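Local coordinates for cellulosome protein dockerin type I (Clostridium thermocellum, PDB 2WZ8) that probably binds plant cell-wall carbohydrate, as a calcium-containing family 35 carbohydrate-binding module of a cellulosomal protein, at residues A[62-67]-A[127-132]; A[47-52]-A[139-144]; A[103-106]-A[111-114]; A[88-93]-A[114-119]. One frame throughout, in Å; residues are numbered along the deposited sequence. Where two conformers were deposited one is given.

In the fold
The four contacts sample a beta-sandwich. Interactions 1, 2 and 4 each join one strand of the sheet built from 9-12, 140-147, 60-69 and 112-120 to one strand of the sheet carrying 49-56, 123-130 and 86-92. Interactions 1 and 2 have centres about 7 Å apart and meet through the rings of Phe-129 and Phe-51, CE2 to CE2 3.6 Å; interaction 4 has its centre about 4 Å from that of interaction 1. Interaction 3 lies about 14 Å from interaction 1, centre to centre, at the end of the sandwich, and shares Asp-114 and the magnesium ion with interaction 4. The calcium ion belongs to interaction 2, through Asp-142.

Interaction 1: residues A[62-67]-A[127-132]; sequences YRMVVQ and IRFYNG
The hydrophobic core of the beta-sandwich is bridged here by a Met-aromatic contact between Met-64, on strand 60-69 of one sheet, and Phe-129, on strand 123-130 of the other. The axes of the 62-67 and 127-130 segments stay 12.1 Å apart at their closest and diverge by 43°, so only side chains span the gap. Met-64 and Phe-129 span it from opposite directions; with chi1 at 177° and chi2 at 175° the methionine chain runs extended from the backbone, then bends at the last torsion to swing CE toward the ring. SD lies 5.2 Å from the centroid of the Phe-129 ring, well away from the ring normal, and CE reaches Phe-129 CZ at 3.8 Å, approaching obliquely. The same sulfur also touches Ile-127 CD1 at 3.9 Å, the two side chains running alongside in opposite senses. Val-66 also meets the ring: its CG2, the branch beside the backbone N, comes to the edge, near the plane, 4.2 Å from CZ. Ile-90 and Cys-88 of strand 86-92 also pack against Phe-129, and Ile-141 against Val-66. All four touching residues are buried and no hydrogen bond crosses between the segments; the sheets are therefore held together at this point by dispersion and exclusion of water, with the polarisable sulfur in contact with both an aliphatic and an aromatic neighbour.

Interaction 2: residues A[47-52]-A[139-144]; sequences NYLQFN and PNIDKI. With CA (calcium ion), chain B.
Leu-49 meets Ile-141 first: its CD2 lies 4.0 Å from Ile-141 CB, the two branched chains crossing at a slant. Gln-50 points to the other side of the strand, where NE2 donates to Asn-52 OD1 (2.8 Å, nearly straight at 177°) in the plane of both amides, while its OE1 accepts from Arg-128 NE. Phe-51 returns to the interior and carries the largest share of the contact. Over one face of its ring sits Ile-144 CD1, 3.8 Å from the centroid and 8° off the normal, a CH-pi contact. Ile-144 CG1 occupies the crowded position between the backbone N and the carbonyl carbon (chi1 71°), and the extended second torsion carries CD1 across the ring, leaving CG2 against CZ at 3.8 Å; Ile-141 CG2 approaches at the ring edge. Between these two isoleucines Asp-142 and Lys-143 both face Gln-67 in a classic beta bulge. Asp-142 points away from segment 47-52 and binds calcium through its backbone O (2.5 Å) and OD1 (2.2 Å), alongside Glu-12, Glu-14, Ser-33 and Gln-36. Strand 140-147 thus presents an apolar surface to the opposite sheet and oxygen ligands to the metal.

Interaction 3: residues A[103-106]-A[111-114]; sequences FNTR and YRTD. With MG (magnesium ion), chain C.
Phe-103 touches strand 112-120 with the outer atoms of its ring. CE1 meets Arg-112 CB at 3.7 Å and CZ meets the backbone oxygen of Thr-113 at 3.5 Å, both partners lying at the ring edge near its plane, while Asp-114 CB comes to CE2 obliquely. Its chi1 of 62° sets CG between the backbone N and the carbonyl carbon and turns the ring toward the strand. Thr-105 adds a second apolar touch, CG2 to Arg-112 CB at 4.0 Å; its hydroxyl is engaged elsewhere, with Thr-110 O among its partners. A water links the two segments, accepting from Phe-103 N (3.0 Å) and donating to Asp-114 OD2 (2.8 Å). The same OD2 accepts from a second water, itself a ligand of the magnesium, and is hydrogen-bonded to His-100 NE2, while OD1 binds magnesium at 2.1 Å. Five waters complete the six ligands of the ion, so Asp-114 is the one protein residue in its first shell. Farther out, Phe-68 packs edge-to-face with Phe-103, and Asn-70 ND2 hydrogen-bonds to Phe-103 O. Asn-104 OD1 accepts from Arg-106 N (2.9 Å), closing an Asx turn with Thr-105 at its middle. Such a loop, folded back beside the strand that follows it, belongs to the connections at the end of the beta-sandwich in this carbohydrate-binding module.

Interaction 4: residues A[88-93]-A[114-119]; sequences CSISVN and DIIDVY. With MG (magnesium ion), chain C.
Val-92 lies against Val-118, its CG2 branch 4.0 Å from Val-118 CG1, the two side chains crossing at about a right angle. The other methyl, CG1, placed anti to the backbone N (chi1 179°), reaches the backbone oxygen of Tyr-119 at 3.4 Å. Two residues earlier on each strand, Ile-90 and Ile-116 turn toward each other, but their CD1 atoms are modelled too close together for the detail of that meeting to be trusted. These contacts join the two sheets of the beta-sandwich: strand 86-92 lies in one and strand 112-120 in the other, with segment axes 8.2 Å apart at closest approach and 26° from parallel. The two strands exchange no hydrogen bonds. Met-64 packs on Val-118 and Ile-127 on Ile-90, which ties the pairs to the central core, while His-100 and Phe-102 of strand 98-102 lie against Ile-116. At the outer edge of strand 112-120, an outermost strand of its sheet, the backbone of Ile-115 touches the hydration shell of the magnesium ion. One metal-bound water donates to Ile-115 O (2.6 Å), and Ile-115 N makes a weak bond to Asp-114 OD1 (2.9 Å, 143° at the hydrogen), the oxygen that also binds the ion.

Interaction 1: residues A[62-67]-A[127-132]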
loop_
_atom_site.group_PDB
_atom_site.type_symbol
_atom_site.label_atom_id
_atom_site.label_comp_id
_atom_site.label_asym_id
_atom_site.label_seq_id
_atom_site.Cartn_x
_atom_site.Cartn_y
_atom_site.Cartn_z
ATOM N N TYR A 62 13.298 7.083 4.149
ATOM C CA TYR A 62 12.263 8.027 3.764
ATOM C C TYR A 62 11.000 7.703 4.519
ATOM O O TYR A 62 10.778 6.568 4.947
ATOM C CB TYR A 62 11.988 7.938 2.261
ATOM C CG TYR A 62 13.138 8.438 1.434
ATOM C CD1 TYR A 62 13.110 9.711 0.875
ATOM C CD2 TYR A 62 14.272 7.644 1.213
ATOM C CE1 TYR A 62 14.174 10.191 0.134
ATOM C CE2 TYR A 62 15.332 8.119 0.468
ATOM C CZ TYR A 62 15.273 9.385 -0.079
ATOM O OH TYR A 62 16.311 9.902 -0.822
ATOM N N ARG A 63 10.130 8.687 4.578
ATOM C CA ARG A 63 8.788 8.476 5.132
ATOM C C ARG A 63 7.844 8.203 3.980
ATOM O O ARG A 63 7.695 9.026 3.070
ATOM C CB ARG A 63 8.341 9.711 5.909
ATOM C CG ARG A 63 9.016 9.784 7.259
ATOM C CD ARG A 63 8.481 10.925 8.111
ATOM N NE ARG A 63 8.778 12.224 7.513
ATOM C CZ ARG A 63 7.930 12.931 6.765
ATOM N NH1 ARG A 63 6.702 12.463 6.514
ATOM N NH2 ARG A 63 8.313 14.108 6.263
ATOM N N MET A 64 7.188 7.061 4.058
ATOM C CA MET A 64 6.171 6.672 3.078
ATOM C C MET A 64 4.805 6.893 3.715
ATOM O O MET A 64 4.435 6.273 4.728
ATOM C CB MET A 64 6.308 5.208 2.677
ATOM C CG MET A 64 5.203 4.770 1.722
ATOM S SD MET A 64 5.395 3.080 1.097
ATOM C CE MET A 64 5.277 2.072 2.579
ATOM N N VAL A 65 4.086 7.834 3.144
ATOM C CA VAL A 65 2.750 8.160 3.606
ATOM C C VAL A 65 1.767 7.328 2.770
ATOM O O VAL A 65 1.681 7.489 1.547
ATOM C CB VAL A 65 2.411 9.661 3.396
ATOM C CG1 VAL A 65 1.012 9.967 4.005
ATOM C CG2 VAL A 65 3.478 10.569 3.996
ATOM N N VAL A 66 1.062 6.440 3.432
ATOM C CA VAL A 66 0.129 5.525 2.779
ATOM C C VAL A 66 -1.281 6.015 3.031
ATOM O O VAL A 66 -1.700 6.186 4.180
ATOM C CB VAL A 66 0.289 4.082 3.320
ATOM C CG1 VAL A 66 -0.675 3.100 2.622
ATOM C CG2 VAL A 66 1.742 3.570 3.184
ATOM N N GLN A 67 -2.007 6.231 1.945
ATOM C CA GLN A 67 -3.436 6.581 2.019
ATOM C C GLN A 67 -4.254 5.334 1.737
ATOM O O GLN A 67 -4.059 4.679 0.738
ATOM C CB GLN A 67 -3.805 7.720 1.076
ATOM C CG GLN A 67 -5.257 8.171 1.236
ATOM C CD GLN A 67 -5.532 9.540 0.701
ATOM O OE1 GLN A 67 -6.319 9.718 -0.259
ATOM N NE2 GLN A 67 -4.909 10.524 1.305
ATOM N N ILE A 127 8.228 -1.271 -4.167
ATOM C CA ILE A 127 7.582 -1.439 -2.879
ATOM C C ILE A 127 6.345 -2.306 -3.046
ATOM O O ILE A 127 5.438 -1.926 -3.757
ATOM C CB ILE A 127 7.206 -0.079 -2.192
ATOM C CG1 ILE A 127 8.402 0.903 -2.159
ATOM C CG2 ILE A 127 6.643 -0.342 -0.810
ATOM C CD1 ILE A 127 8.087 2.320 -1.622
ATOM N N ARG A 128 6.353 -3.473 -2.412
ATOM C CA ARG A 128 5.235 -4.453 -2.479
ATOM C C ARG A 128 4.498 -4.540 -1.176
ATOM O O ARG A 128 5.070 -4.685 -0.099
ATOM C CB ARG A 128 5.790 -5.836 -2.854
ATOM C CG ARG A 128 4.684 -6.865 -3.090
ATOM C CD ARG A 128 5.177 -8.255 -3.497
ATOM N NE ARG A 128 5.846 -8.249 -4.788
ATOM C CZ ARG A 128 6.113 -9.327 -5.501
ATOM N NH1 ARG A 128 5.764 -10.525 -5.029
ATOM N NH2 ARG A 128 6.714 -9.213 -6.658
ATOM N N PHE A 129 3.183 -4.539 -1.322
ATOM C CA PHE A 129 2.201 -4.669 -0.256
ATOM C C PHE A 129 1.488 -6.011 -0.464
ATOM O O PHE A 129 1.008 -6.342 -1.554
ATOM C CB PHE A 129 1.162 -3.542 -0.379
ATOM C CG PHE A 129 1.685 -2.165 -0.028
ATOM C CD1 PHE A 129 1.320 -1.561 1.168
ATOM C CD2 PHE A 129 2.436 -1.457 -0.908
ATOM C CE1 PHE A 129 1.762 -0.267 1.469
ATOM C CE2 PHE A 129 2.937 -0.199 -0.597
ATOM C CZ PHE A 129 2.558 0.406 0.584
ATOM N N TYR A 130 1.479 -6.813 0.590
ATOM C CA TYR A 130 0.791 -8.107 0.550
ATOM C C TYR A 130 0.411 -8.590 1.933
ATOM O O TYR A 130 0.877 -8.056 2.930
ATOM C CB TYR A 130 1.707 -9.154 -0.121
ATOM C CG TYR A 130 2.982 -9.532 0.626
ATOM C CD1 TYR A 130 3.004 -10.656 1.425
ATOM C CD2 TYR A 130 4.150 -8.775 0.537
ATOM C CE1 TYR A 130 4.142 -11.018 2.085
ATOM C CE2 TYR A 130 5.299 -9.138 1.220
ATOM C CZ TYR A 130 5.285 -10.249 1.994
ATOM O OH TYR A 130 6.444 -10.650 2.665
ATOM N N ASN A 131 -0.435 -9.602 1.991
ATOM C CA ASN A 131 -0.671 -10.299 3.245
ATOM C C ASN A 131 -0.811 -11.774 2.920
ATOM O O ASN A 131 -1.722 -12.170 2.201
ATOM C CB ASN A 131 -1.918 -9.721 3.948
ATOM C CG ASN A 131 -2.159 -10.328 5.309
ATOM O OD1 ASN A 131 -1.875 -11.505 5.527
ATOM N ND2 ASN A 131 -2.774 -9.559 6.212
ATOM N N GLY A 132 0.143 -12.564 3.406
ATOM C CA GLY A 132 0.243 -13.984 3.086
ATOM C C GLY A 132 -0.618 -14.918 3.867
ATOM O O GLY A 132 -0.677 -16.125 3.565
#

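Interaction 2: residues A[47-52]-A[139-144]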
loop_
_atom_site.group_PDB
_atom_site.type_symbol
_atom_site.label_atom_id
_atom_site.label_comp_id
_atom_site.label_asym_id
_atom_site.label_seq_id
_atom_site.Cartn_x
_atom_site.Cartn_y
_atom_site.Cartn_z
ATOM N N ASN A 47 -1.467 -12.409 -4.044
ATOM C CA ASN A 47 -2.469 -11.341 -4.286
ATOM C C ASN A 47 -1.939 -10.007 -3.795
ATOM O O ASN A 47 -2.332 -9.506 -2.741
ATOM C CB ASN A 47 -3.767 -11.675 -3.574
ATOM C CG ASN A 47 -4.243 -13.083 -3.844
ATOM O OD1 ASN A 47 -4.474 -13.849 -2.915
ATOM N ND2 ASN A 47 -4.348 -13.429 -5.087
ATOM N N TYR A 48 -0.981 -9.493 -4.544
ATOM C CA TYR A 48 -0.141 -8.355 -4.079
ATOM C C TYR A 48 -0.299 -7.114 -4.963
ATOM O O TYR A 48 -0.766 -7.187 -6.093
ATOM C CB TYR A 48 1.332 -8.777 -4.008
ATOM C CG TYR A 48 1.981 -9.074 -5.316
ATOM C CD1 TYR A 48 2.438 -8.056 -6.138
ATOM C CD2 TYR A 48 2.098 -10.373 -5.778
ATOM C CE1 TYR A 48 3.047 -8.315 -7.338
ATOM C CE2 TYR A 48 2.690 -10.633 -7.004
ATOM C CZ TYR A 48 3.164 -9.615 -7.778
ATOM O OH TYR A 48 3.774 -9.885 -9.005
ATOM N N LEU A 49 0.129 -5.984 -4.408
ATOM C CA LEU A 49 0.273 -4.728 -5.121
ATOM C C LEU A 49 1.732 -4.327 -5.045
ATOM O O LEU A 49 2.265 -4.172 -3.950
ATOM C CB LEU A 49 -0.565 -3.631 -4.443
ATOM C CG LEU A 49 -0.366 -2.172 -4.852
ATOM C CD1 LEU A 49 -0.534 -1.946 -6.363
ATOM C CD2 LEU A 49 -1.226 -1.206 -3.999
ATOM N N GLN A 50 2.357 -4.177 -6.186
ATOM C CA GLN A 50 3.713 -3.663 -6.241
ATOM C C GLN A 50 3.825 -2.377 -6.994
ATOM O O GLN A 50 3.511 -2.302 -8.162
ATOM C CB GLN A 50 4.656 -4.704 -6.840
ATOM C CG GLN A 50 6.101 -4.256 -6.900
ATOM C CD GLN A 50 7.019 -5.378 -7.257
ATOM O OE1 GLN A 50 7.123 -6.362 -6.501
ATOM N NE2 GLN A 50 7.687 -5.268 -8.406
ATOM N N PHE A 51 4.364 -1.378 -6.294
ATOM C CA PHE A 51 4.744 -0.097 -6.875
ATOM C C PHE A 51 6.105 -0.290 -7.478
ATOM O O PHE A 51 7.056 -0.685 -6.813
ATOM C CB PHE A 51 4.829 1.013 -5.805
ATOM C CG PHE A 51 3.498 1.408 -5.224
ATOM C CD1 PHE A 51 2.809 2.525 -5.740
ATOM C CD2 PHE A 51 2.915 0.683 -4.218
ATOM C CE1 PHE A 51 1.599 2.925 -5.221
ATOM C CE2 PHE A 51 1.705 1.049 -3.700
ATOM C CZ PHE A 51 1.022 2.203 -4.206
ATOM N N ASN A 52 6.151 -0.015 -8.755
ATOM C CA ASN A 52 7.330 -0.067 -9.513
ATOM C C ASN A 52 7.817 1.392 -9.694
ATOM O O ASN A 52 7.050 2.357 -9.900
ATOM C CB ASN A 52 7.103 -0.756 -10.878
ATOM C CG ASN A 52 6.654 -2.182 -10.741
ATOM O OD1 ASN A 52 7.271 -2.959 -9.978
ATOM N ND2 ASN A 52 5.586 -2.575 -11.499
ATOM N N PRO A 139 -5.271 -3.369 4.196
ATOM C CA PRO A 139 -6.229 -2.339 3.817
ATOM C C PRO A 139 -6.251 -2.155 2.299
ATOM O O PRO A 139 -5.302 -2.521 1.585
ATOM C CB PRO A 139 -5.667 -1.079 4.461
ATOM C CG PRO A 139 -4.224 -1.326 4.560
ATOM C CD PRO A 139 -4.073 -2.786 4.821
ATOM N N ASN A 140 -7.327 -1.528 1.841
ATOM C CA ASN A 140 -7.382 -1.028 0.457
ATOM C C ASN A 140 -6.423 0.166 0.351
ATOM O O ASN A 140 -6.419 1.039 1.211
ATOM C CB ASN A 140 -8.800 -0.620 0.083
ATOM C CG ASN A 140 -9.750 -1.776 0.020
ATOM O OD1 ASN A 140 -9.330 -2.934 0.030
ATOM N ND2 ASN A 140 -11.027 -1.474 -0.069
ATOM N N ILE A 141 -5.617 0.191 -0.696
ATOM C CA ILE A 141 -4.587 1.216 -0.867
ATOM C C ILE A 141 -4.980 2.162 -1.982
ATOM O O ILE A 141 -5.280 1.740 -3.094
ATOM C CB ILE A 141 -3.201 0.629 -1.106
ATOM C CG1 ILE A 141 -2.851 -0.410 -0.024
ATOM C CG2 ILE A 141 -2.132 1.738 -1.247
ATOM C CD1 ILE A 141 -2.616 0.109 1.299
ATOM N N ASP A 142 -5.021 3.446 -1.644
ATOM C CA ASP A 142 -5.383 4.521 -2.590
ATOM C C ASP A 142 -4.163 5.056 -3.364
ATOM O O ASP A 142 -4.139 5.155 -4.604
ATOM C CB ASP A 142 -6.102 5.626 -1.817
ATOM C CG ASP A 142 -6.606 6.756 -2.684
ATOM O OD1 ASP A 142 -6.544 6.656 -3.935
ATOM O OD2 ASP A 142 -7.154 7.715 -2.090
ATOM N N LYS A 143 -3.160 5.431 -2.597
ATOM C CA LYS A 143 -1.906 6.006 -3.103
ATOM C C LYS A 143 -0.864 5.991 -1.991
ATOM O O LYS A 143 -1.181 5.759 -0.838
ATOM C CB LYS A 143 -2.103 7.444 -3.617
ATOM C CG LYS A 143 -2.595 8.402 -2.598
ATOM C CD LYS A 143 -2.497 9.847 -3.078
ATOM C CE LYS A 143 -3.157 10.825 -2.144
ATOM N NZ LYS A 143 -2.959 12.272 -2.524
ATOM N N ILE A 144 0.377 6.232 -2.384
ATOM C CA ILE A 144 1.482 6.507 -1.469
ATOM C C ILE A 144 2.202 7.784 -1.875
ATOM O O ILE A 144 2.134 8.226 -3.022
ATOM C CB ILE A 144 2.474 5.311 -1.379
ATOM C CG1 ILE A 144 3.290 5.138 -2.654
ATOM C CG2 ILE A 144 1.775 3.982 -0.958
ATOM C CD1 ILE A 144 4.355 4.076 -2.550
HETATM CA CA CA B . -5.929 6.251 -6.059
#

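Interaction 3: residues A[103-106]-A[111-114]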
loop_
_atom_site.group_PDB
_atom_site.type_symbol
_atom_site.label_atom_id
_atom_site.label_comp_id
_atom_site.label_asym_id
_atom_site.label_seq_id
_atom_site.Cartn_x
_atom_site.Cartn_y
_atom_site.Cartn_z
ATOM N N PHE A 103 -4.835 1.136 11.149
ATOM C CA PHE A 103 -6.031 1.484 11.917
ATOM C C PHE A 103 -7.297 1.442 11.052
ATOM O O PHE A 103 -7.281 1.310 9.834
ATOM C CB PHE A 103 -5.881 2.833 12.657
ATOM C CG PHE A 103 -5.666 4.041 11.755
ATOM C CD1 PHE A 103 -6.724 4.599 11.046
ATOM C CD2 PHE A 103 -4.416 4.642 11.636
ATOM C CE1 PHE A 103 -6.519 5.715 10.273
ATOM C CE2 PHE A 103 -4.240 5.746 10.821
ATOM C CZ PHE A 103 -5.275 6.281 10.153
ATOM N N ASN A 104 -8.420 1.479 11.739
ATOM C CA ASN A 104 -9.700 1.394 11.087
ATOM C C ASN A 104 -10.197 2.793 10.709
ATOM O O ASN A 104 -10.268 3.704 11.545
ATOM C CB ASN A 104 -10.682 0.663 12.009
ATOM C CG ASN A 104 -11.825 0.014 11.275
ATOM O OD1 ASN A 104 -12.787 0.686 10.919
ATOM N ND2 ASN A 104 -11.745 -1.306 11.057
ATOM N N THR A 105 -10.578 2.952 9.448
ATOM C CA THR A 105 -11.139 4.206 8.940
ATOM C C THR A 105 -12.679 4.259 9.015
ATOM O O THR A 105 -13.293 5.270 8.668
ATOM C CB THR A 105 -10.723 4.473 7.493
ATOM O OG1 THR A 105 -11.336 3.495 6.642
ATOM C CG2 THR A 105 -9.223 4.469 7.341
ATOM N N ARG A 106 -13.262 3.134 9.407
ATOM C CA ARG A 106 -14.707 2.983 9.710
ATOM C C ARG A 106 -15.665 3.055 8.508
ATOM O O ARG A 106 -16.879 2.921 8.647
ATOM C CB ARG A 106 -15.161 3.988 10.776
ATOM C CG ARG A 106 -14.558 3.785 12.133
ATOM C CD ARG A 106 -15.081 4.825 13.179
ATOM N NE ARG A 106 -14.612 4.460 14.502
ATOM C CZ ARG A 106 -15.219 3.598 15.302
ATOM N NH1 ARG A 106 -16.321 2.989 14.897
ATOM N NH2 ARG A 106 -14.695 3.313 16.492
ATOM N N TYR A 111 -10.857 7.443 3.452
ATOM C CA TYR A 111 -9.419 7.290 3.244
ATOM C C TYR A 111 -8.631 8.192 4.179
ATOM O O TYR A 111 -8.877 9.393 4.244
ATOM C CB TYR A 111 -9.028 7.582 1.783
ATOM C CG TYR A 111 -9.672 6.619 0.823
ATOM C CD1 TYR A 111 -9.060 5.416 0.489
ATOM C CD2 TYR A 111 -10.888 6.903 0.235
ATOM C CE1 TYR A 111 -9.648 4.516 -0.370
ATOM C CE2 TYR A 111 -11.499 5.988 -0.622
ATOM C CZ TYR A 111 -10.861 4.802 -0.944
ATOM O OH TYR A 111 -11.481 3.900 -1.799
ATOM N N ARG A 112 -7.759 7.561 4.945
ATOM C CA ARG A 112 -6.884 8.272 5.876
ATOM C C ARG A 112 -5.445 7.893 5.573
ATOM O O ARG A 112 -5.172 7.106 4.663
ATOM C CB ARG A 112 -7.215 7.942 7.353
ATOM C CG ARG A 112 -8.585 8.445 7.835
ATOM C CD ARG A 112 -8.558 9.896 8.416
ATOM N NE ARG A 112 -8.638 10.880 7.361
ATOM C CZ ARG A 112 -9.762 11.161 6.700
ATOM N NH1 ARG A 112 -10.901 10.532 7.023
ATOM N NH2 ARG A 112 -9.742 12.077 5.740
ATOM N N THR A 113 -4.516 8.477 6.317
ATOM C CA THR A 113 -3.077 8.221 6.086
ATOM C C THR A 113 -2.382 7.714 7.335
ATOM O O THR A 113 -2.743 8.003 8.495
ATOM C CB THR A 113 -2.332 9.448 5.572
ATOM O OG1 THR A 113 -2.402 10.492 6.539
ATOM C CG2 THR A 113 -2.938 9.935 4.246
ATOM N N ASP A 114 -1.326 6.967 7.069
ATOM C CA ASP A 114 -0.349 6.571 8.105
ATOM C C ASP A 114 1.026 6.513 7.475
ATOM O O ASP A 114 1.163 6.429 6.260
ATOM C CB ASP A 114 -0.717 5.238 8.745
ATOM C CG ASP A 114 -0.135 5.078 10.131
ATOM O OD1 ASP A 114 0.496 6.026 10.703
ATOM O OD2 ASP A 114 -0.285 3.959 10.669
HETATM MG MG MG C . 1.492 6.306 12.551
HETATM O O HOH W 1 -2.114 2.276 11.878
HETATM O O HOH W 2 0.724 4.143 13.189
HETATM O O HOH W 3 3.173 5.288 11.833
HETATM O O HOH W 4 -0.370 7.311 13.017
HETATM O O HOH W 5 2.433 6.642 14.259
HETATM O O HOH W 6 2.210 8.034 11.495
#

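Interaction 4: residues A[88-93]-A[114-119]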
loop_
_atom_site.group_PDB
_atom_site.type_symbol
_atom_site.label_atom_id
_atom_site.label_comp_id
_atom_site.label_asym_id
_atom_site.label_seq_id
_atom_site.Cartn_x
_atom_site.Cartn_y
_atom_site.Cartn_z
ATOM N N CYS A 88 -0.629 -5.470 7.068
ATOM C CA CYS A 88 0.041 -5.572 5.790
ATOM C C CYS A 88 1.530 -5.789 5.915
ATOM O O CYS A 88 2.162 -5.176 6.753
ATOM C CB CYS A 88 -0.231 -4.322 4.947
ATOM S SG CYS A 88 0.127 -4.454 3.199
ATOM N N SER A 89 2.062 -6.639 5.042
ATOM C CA SER A 89 3.500 -6.823 4.873
ATOM C C SER A 89 3.964 -5.857 3.797
ATOM O O SER A 89 3.350 -5.731 2.739
ATOM C CB SER A 89 3.814 -8.268 4.390
ATOM O OG SER A 89 3.425 -9.237 5.355
ATOM N N ILE A 90 5.090 -5.208 4.049
ATOM C CA ILE A 90 5.700 -4.275 3.069
ATOM C C ILE A 90 7.126 -4.724 2.803
ATOM O O ILE A 90 7.939 -4.806 3.734
ATOM C CB ILE A 90 5.659 -2.831 3.644
ATOM C CG1 ILE A 90 4.170 -2.471 3.963
ATOM C CG2 ILE A 90 6.387 -1.854 2.723
ATOM C CD1 ILE A 90 3.939 -1.213 4.741
ATOM N N SER A 91 7.426 -4.999 1.537
ATOM C CA SER A 91 8.756 -5.400 1.088
ATOM C C SER A 91 9.297 -4.410 0.124
ATOM O O SER A 91 8.710 -4.137 -0.884
ATOM C CB SER A 91 8.658 -6.775 0.421
ATOM O OG SER A 91 9.852 -7.154 -0.246
ATOM N N VAL A 92 10.461 -3.872 0.461
ATOM C CA VAL A 92 11.163 -2.898 -0.371
ATOM C C VAL A 92 12.278 -3.579 -1.146
ATOM O O VAL A 92 13.114 -4.240 -0.548
ATOM C CB VAL A 92 11.710 -1.755 0.495
ATOM C CG1 VAL A 92 12.460 -0.759 -0.356
ATOM C CG2 VAL A 92 10.604 -1.052 1.287
ATOM N N ASN A 93 12.250 -3.465 -2.461
ATOM C CA ASN A 93 13.281 -4.041 -3.331
ATOM C C ASN A 93 13.483 -5.540 -3.071
ATOM O O ASN A 93 14.603 -6.085 -3.046
ATOM C CB ASN A 93 14.605 -3.269 -3.166
ATOM C CG ASN A 93 14.512 -1.826 -3.603
ATOM O OD1 ASN A 93 15.000 -0.910 -2.891
ATOM N ND2 ASN A 93 13.904 -1.600 -4.736
ATOM N N ASP A 114 -1.326 6.967 7.069
ATOM C CA ASP A 114 -0.349 6.571 8.105
ATOM C C ASP A 114 1.026 6.513 7.475
ATOM O O ASP A 114 1.163 6.429 6.260
ATOM C CB ASP A 114 -0.717 5.238 8.745
ATOM C CG ASP A 114 -0.135 5.078 10.131
ATOM O OD1 ASP A 114 0.496 6.026 10.703
ATOM O OD2 ASP A 114 -0.285 3.959 10.669
ATOM N N ILE A 115 2.030 6.633 8.321
ATOM C CA ILE A 115 3.421 6.735 7.874
ATOM C C ILE A 115 4.200 5.508 8.264
ATOM O O ILE A 115 4.132 5.000 9.395
ATOM C CB ILE A 115 4.101 7.990 8.457
ATOM C CG1 ILE A 115 3.307 9.247 8.081
ATOM C CG2 ILE A 115 5.598 8.086 8.025
ATOM C CD1 ILE A 115 3.710 10.544 8.844
ATOM N N ILE A 116 4.973 5.065 7.299
ATOM C CA ILE A 116 5.869 3.927 7.445
ATOM C C ILE A 116 7.243 4.316 6.920
ATOM O O ILE A 116 7.369 4.776 5.803
ATOM C CB ILE A 116 5.391 2.679 6.654
ATOM C CG1 ILE A 116 3.975 2.248 7.063
ATOM C CG2 ILE A 116 6.365 1.539 6.823
ATOM C CD1 ILE A 116 3.384 1.219 6.163
ATOM N N ASP A 117 8.270 4.097 7.721
ATOM C CA ASP A 117 9.622 4.417 7.276
ATOM C C ASP A 117 10.130 3.295 6.370
ATOM O O ASP A 117 9.928 2.110 6.631
ATOM C CB ASP A 117 10.576 4.597 8.467
ATOM C CG ASP A 117 10.394 5.924 9.197
ATOM O OD1 ASP A 117 9.720 6.852 8.731
ATOM O OD2 ASP A 117 10.987 6.055 10.303
ATOM N N VAL A 118 10.783 3.691 5.283
ATOM C CA VAL A 118 11.346 2.757 4.326
ATOM C C VAL A 118 12.765 3.180 3.943
ATOM O O VAL A 118 13.030 4.357 3.757
ATOM C CB VAL A 118 10.455 2.626 3.062
ATOM C CG1 VAL A 118 9.118 1.957 3.416
ATOM C CG2 VAL A 118 10.247 3.971 2.338
ATOM N N TYR A 119 13.647 2.194 3.792
ATOM C CA TYR A 119 14.999 2.437 3.297
ATOM C C TYR A 119 15.028 2.190 1.796
ATOM O O TYR A 119 14.710 1.089 1.316
ATOM C CB TYR A 119 16.056 1.547 3.991
ATOM C CG TYR A 119 17.452 1.985 3.599
ATOM C CD1 TYR A 119 18.105 2.974 4.312
ATOM C CD2 TYR A 119 18.072 1.461 2.480
ATOM C CE1 TYR A 119 19.355 3.380 3.970
ATOM C CE2 TYR A 119 19.339 1.892 2.103
ATOM C CZ TYR A 119 19.947 2.869 2.846
ATOM O OH TYR A 119 21.230 3.293 2.519
HETATM MG MG MG C . 1.492 6.306 12.551
HETATM O O HOH W 2 0.724 4.143 13.189
HETATM O O HOH W 3 3.173 5.288 11.833
HETATM O O HOH W 6 2.210 8.034 11.495
HETATM O O HOH W 4 -0.370 7.311 13.017
HETATM O O HOH W 5 2.433 6.642 14.259
#